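Local coordinates for alpha-1,2-mannosidase (Bacteroides thetaiotaomicron, PDB 2WW2) that hydrolyses alpha-mannosides with inversion of anomeric configuration, as a calcium-dependent glycoside hydrolase of family 92 from a human gut symbiont, at the interface of chains A and B. Coordinates in Å, arbitrary orientation; residue numbers count along the deposited sequence, not the author numbering. Chains: chain A/B, Alpha-1,2-mannosidase.

Contacts 1 and 2 lie side by side, the centres of their C-alpha atoms about 9 Å apart. Helix 565-577 of chain A serves both: its last turn gives A:Leu575 and A:Asn576 to contact 1, while A:Glu568, A:Glu571 and A:Met572 face contact 2. The 623-625 loop completes contact 1, and A:Lys613 of helix 600-613 stands behind contact 2. From chain B come loop residues B:Asn555, B:Tyr557 and B:Tyr559, with B:Ile566 of helix 566-577. The copies thus present largely different segments, in keeping with an inexact two-fold. Since the protein is a monomer, the pairing probably reflects crystal packing.

Contact 1: the interface of chains A and B. Residues chain A 575-576, 623-625; chain B 555, 557.
B:Asn555 and B:Tyr557 carry the polar part of this contact, entering between the end of helix 565-577 and the 623-625 loop of chain A. The side-chain amide of B:Asn555 gives hydrogen bonds from ND2 to two acceptors: the backbone O of A:Cys623 at 2.8 Å and the carboxylate OD1 of A:Asp625 at 3.1 Å. Both acceptors lie almost in the amide plane, and the bond to A:Asp625 is nearly straight (169° at H), although the nitrogen approaches OD1 from above the carboxylate plane. The other end of the amide is tied down within chain B, where OD1 of B:Asn555 accepts the backbone N of B:Tyr557 at 2.9 Å, which should fix the amide's rotation. Replacing B:Asn555 by alanine is likely to leave the carbonyl of A:Cys623 and the carboxylate of A:Asp625 without their shared donor, and the backbone N of B:Tyr557 without its OD1 acceptor.

The phenol OH of B:Tyr557 donates to the side-chain carbonyl OD1 of A:Asn576 at 2.9 Å, from above the carbonyl plane. It also meets water 1 at 2.8 Å, and this water connects it to the backbone N of A:Asp625, with a longer link to O of A:Leu575.

The ring has a neighbour on each face: ND2 of B:Asn555, from its own chain, near the rim of one, and A:Leu575 CD1 4.0 Å above the centre of the other. CB of A:Leu575 packs closer, 3.6 Å from CZ of B:Tyr557. With CG beside the backbone N (chi1 -52°), B:Tyr557 places its CD1 rim against A:Cys623, whose CB lies 3.6 Å from that ring atom.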
loop_
_atom_site.group_PDB
_atom_site.type_symbol
_atom_site.label_atom_id
_atom_site.label_comp_id
_atom_site.label_asym_id
_atom_site.label_seq_id
_atom_site.Cartn_x
_atom_site.Cartn_y
_atom_site.Cartn_z
ATOM N N LEU A 575 7.335 6.052 -3.869
ATOM C CA LEU A 575 6.788 7.403 -3.874
ATOM C C LEU A 575 5.269 7.380 -3.722
ATOM O O LEU A 575 4.697 8.169 -2.970
ATOM C CB LEU A 575 7.199 8.136 -5.158
ATOM C CG LEU A 575 8.692 8.440 -5.324
ATOM C CD1 LEU A 575 9.050 8.709 -6.784
ATOM C CD2 LEU A 575 9.114 9.605 -4.423
ATOM N N ASN A 576 4.625 6.460 -4.437
ATOM C CA ASN A 576 3.177 6.290 -4.369
ATOM C C ASN A 576 2.691 5.764 -3.017
ATOM O O ASN A 576 1.608 6.124 -2.562
ATOM C CB ASN A 576 2.684 5.409 -5.520
ATOM C CG ASN A 576 2.715 6.134 -6.855
ATOM O OD1 ASN A 576 2.625 7.364 -6.909
ATOM N ND2 ASN A 576 2.840 5.378 -7.938
ATOM N N CYS A 623 5.726 17.287 -8.501
ATOM C CA CYS A 623 5.296 15.885 -8.655
ATOM C C CYS A 623 4.913 15.173 -7.367
ATOM O O CYS A 623 4.009 14.329 -7.382
ATOM C CB CYS A 623 6.358 15.044 -9.386
ATOM S SG CYS A 623 6.917 15.775 -10.937
ATOM N N GLY A 624 5.602 15.484 -6.274
ATOM C CA GLY A 624 5.299 14.857 -4.985
ATOM C C GLY A 624 3.804 14.907 -4.656
ATOM O O GLY A 624 3.182 15.979 -4.713
ATOM N N ASP A 625 3.226 13.750 -4.310
ATOM C CA ASP A 625 1.819 13.682 -3.904
ATOM C C ASP A 625 1.539 14.665 -2.762
ATOM O O ASP A 625 0.432 15.182 -2.619
ATOM C CB ASP A 625 1.476 12.273 -3.418
ATOM C CG ASP A 625 1.287 11.294 -4.561
ATOM O OD1 ASP A 625 1.074 11.735 -5.726
ATOM O OD2 ASP A 625 1.353 10.078 -4.282
ATOM N N ASN B 555 -0.015 8.837 -10.734
ATOM C CA ASN B 555 1.107 9.758 -10.831
ATOM C C ASN B 555 2.347 9.056 -11.368
ATOM O O ASN B 555 2.820 8.074 -10.780
ATOM C CB ASN B 555 1.400 10.352 -9.456
ATOM C CG ASN B 555 2.392 11.494 -9.511
ATOM O OD1 ASN B 555 2.992 11.772 -10.558
ATOM N ND2 ASN B 555 2.579 12.161 -8.378
ATOM N N TYR B 557 5.220 10.900 -12.218
ATOM C CA TYR B 557 6.355 11.791 -11.961
ATOM C C TYR B 557 7.045 12.189 -13.266
ATOM O O TYR B 557 6.386 12.685 -14.171
ATOM C CB TYR B 557 7.313 11.151 -10.940
ATOM C CG TYR B 557 6.562 10.715 -9.701
ATOM C CD1 TYR B 557 6.435 11.558 -8.610
ATOM C CD2 TYR B 557 5.916 9.476 -9.656
ATOM C CE1 TYR B 557 5.724 11.172 -7.487
ATOM C CE2 TYR B 557 5.199 9.080 -8.538
ATOM C CZ TYR B 557 5.100 9.932 -7.459
ATOM O OH TYR B 557 4.383 9.540 -6.344
HETATM O O HOH W 1 4.796 11.259 -4.109
#

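Contact 2: the interface of chains A and B. Residues chain A 568, 571-572, 613; chain B 559, 566.
B:Tyr559 turns its ring toward helix 565-577 of chain A with CG beside the backbone N (chi1 -57°), and A:Glu571 answers with a chain extended beyond CG (chi2 177°) that delivers its carboxylate to the phenol. The two side chains cross at about a right angle. The phenol OH donates a short hydrogen bond, 2.6 Å, to carboxylate OE1 of A:Glu571, reaching that oxygen from above the carboxylate plane.

The same oxygen takes a second donor from its own chain. A:Lys613, at the end of helix 600-613, extends its chain so that NZ forms a salt bridge with OE1 of A:Glu571 at 2.8 Å, on the syn lone pair. OE1 thus accepts from both the phenol and the ammonium group, whereas the ammonium's bond to OE2 is weak. A:Lys613 probably acts as a second-shell residue, helping to hold the carboxylate in place for the tyrosine, and its positive charge would probably stabilise the ionised form of A:Glu571. Its methylenes also pass near the phenol oxygen, the two side chains meeting at a slant.

Apolar contacts support the rest of the ring. A:Met572 runs alongside B:Tyr559 in the opposite direction, its CG lying 3.5 Å from ring atom CD2. Its terminal methyl reaches further along chain B, with CE at 3.5 Å from CB of B:Tyr559. This methyl also meets the CG1 branch of B:Ile566 at 3.7 Å, bringing the first residue of helix 566-577 into the contact. At the other border of the ring, CB of A:Glu568 touches CD1 of B:Tyr559 at 3.8 Å. The backbone carbonyl O of A:Glu568 sits 3.8 Å above one face of the B:Tyr559 ring, over its centre.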
loop_
_atom_site.group_PDB
_atom_site.type_symbol
_atom_site.label_atom_id
_atom_site.label_comp_id
_atom_site.label_asym_id
_atom_site.label_seq_id
_atom_site.Cartn_x
_atom_site.Cartn_y
_atom_site.Cartn_z
ATOM N N GLU A 568 13.050 2.043 -12.635
ATOM C CA GLU A 568 12.232 3.253 -12.770
ATOM C C GLU A 568 10.786 2.975 -12.359
ATOM O O GLU A 568 10.238 3.668 -11.499
ATOM C CB GLU A 568 12.288 3.799 -14.202
ATOM N N GLU A 571 10.684 2.523 -8.710
ATOM C CA GLU A 571 10.888 3.692 -7.856
ATOM C C GLU A 571 9.577 4.441 -7.623
ATOM O O GLU A 571 9.365 5.025 -6.558
ATOM C CB GLU A 571 11.957 4.618 -8.445
ATOM C CG GLU A 571 12.757 5.380 -7.387
ATOM C CD GLU A 571 13.868 6.231 -7.989
ATOM O OE1 GLU A 571 13.741 6.619 -9.174
ATOM O OE2 GLU A 571 14.863 6.509 -7.278
ATOM N N MET A 572 8.699 4.403 -8.624
ATOM C CA MET A 572 7.349 4.946 -8.493
ATOM C C MET A 572 6.653 4.417 -7.240
ATOM O O MET A 572 5.983 5.166 -6.523
ATOM C CB MET A 572 6.498 4.555 -9.698
ATOM C CG MET A 572 6.724 5.343 -10.964
ATOM S SD MET A 572 5.276 5.099 -12.017
ATOM C CE MET A 572 5.865 5.593 -13.625
ATOM N N LYS A 613 13.838 13.865 -9.767
ATOM C CA LYS A 613 12.669 12.988 -9.926
ATOM C C LYS A 613 11.313 13.573 -9.537
ATOM O O LYS A 613 10.291 13.121 -10.045
ATOM C CB LYS A 613 12.913 11.659 -9.210
ATOM C CG LYS A 613 13.836 10.789 -10.046
ATOM C CD LYS A 613 14.642 9.828 -9.238
ATOM C CE LYS A 613 15.389 8.900 -10.233
ATOM N NZ LYS A 613 16.195 7.917 -9.522
ATOM N N TYR B 559 8.739 9.825 -15.094
ATOM C CA TYR B 559 9.022 8.547 -15.745
ATOM C C TYR B 559 8.359 8.414 -17.115
ATOM O O TYR B 559 8.657 7.484 -17.866
ATOM C CB TYR B 559 8.665 7.379 -14.813
ATOM C CG TYR B 559 9.408 7.451 -13.495
ATOM C CD1 TYR B 559 10.779 7.195 -13.428
ATOM C CD2 TYR B 559 8.751 7.801 -12.322
ATOM C CE1 TYR B 559 11.468 7.277 -12.216
ATOM C CE2 TYR B 559 9.424 7.883 -11.115
ATOM C CZ TYR B 559 10.783 7.624 -11.066
ATOM O OH TYR B 559 11.442 7.719 -9.855
ATOM N N ILE B 566 3.943 3.938 -20.074
ATOM C CA ILE B 566 4.311 3.644 -18.709
ATOM C C ILE B 566 3.130 4.109 -17.861
ATOM O O ILE B 566 2.963 3.701 -16.709
ATOM C CB ILE B 566 5.576 4.420 -18.323
ATOM C CG1 ILE B 566 6.053 4.016 -16.929
ATOM C CG2 ILE B 566 5.310 5.914 -18.414
ATOM C CD1 ILE B 566 7.507 4.340 -16.665
#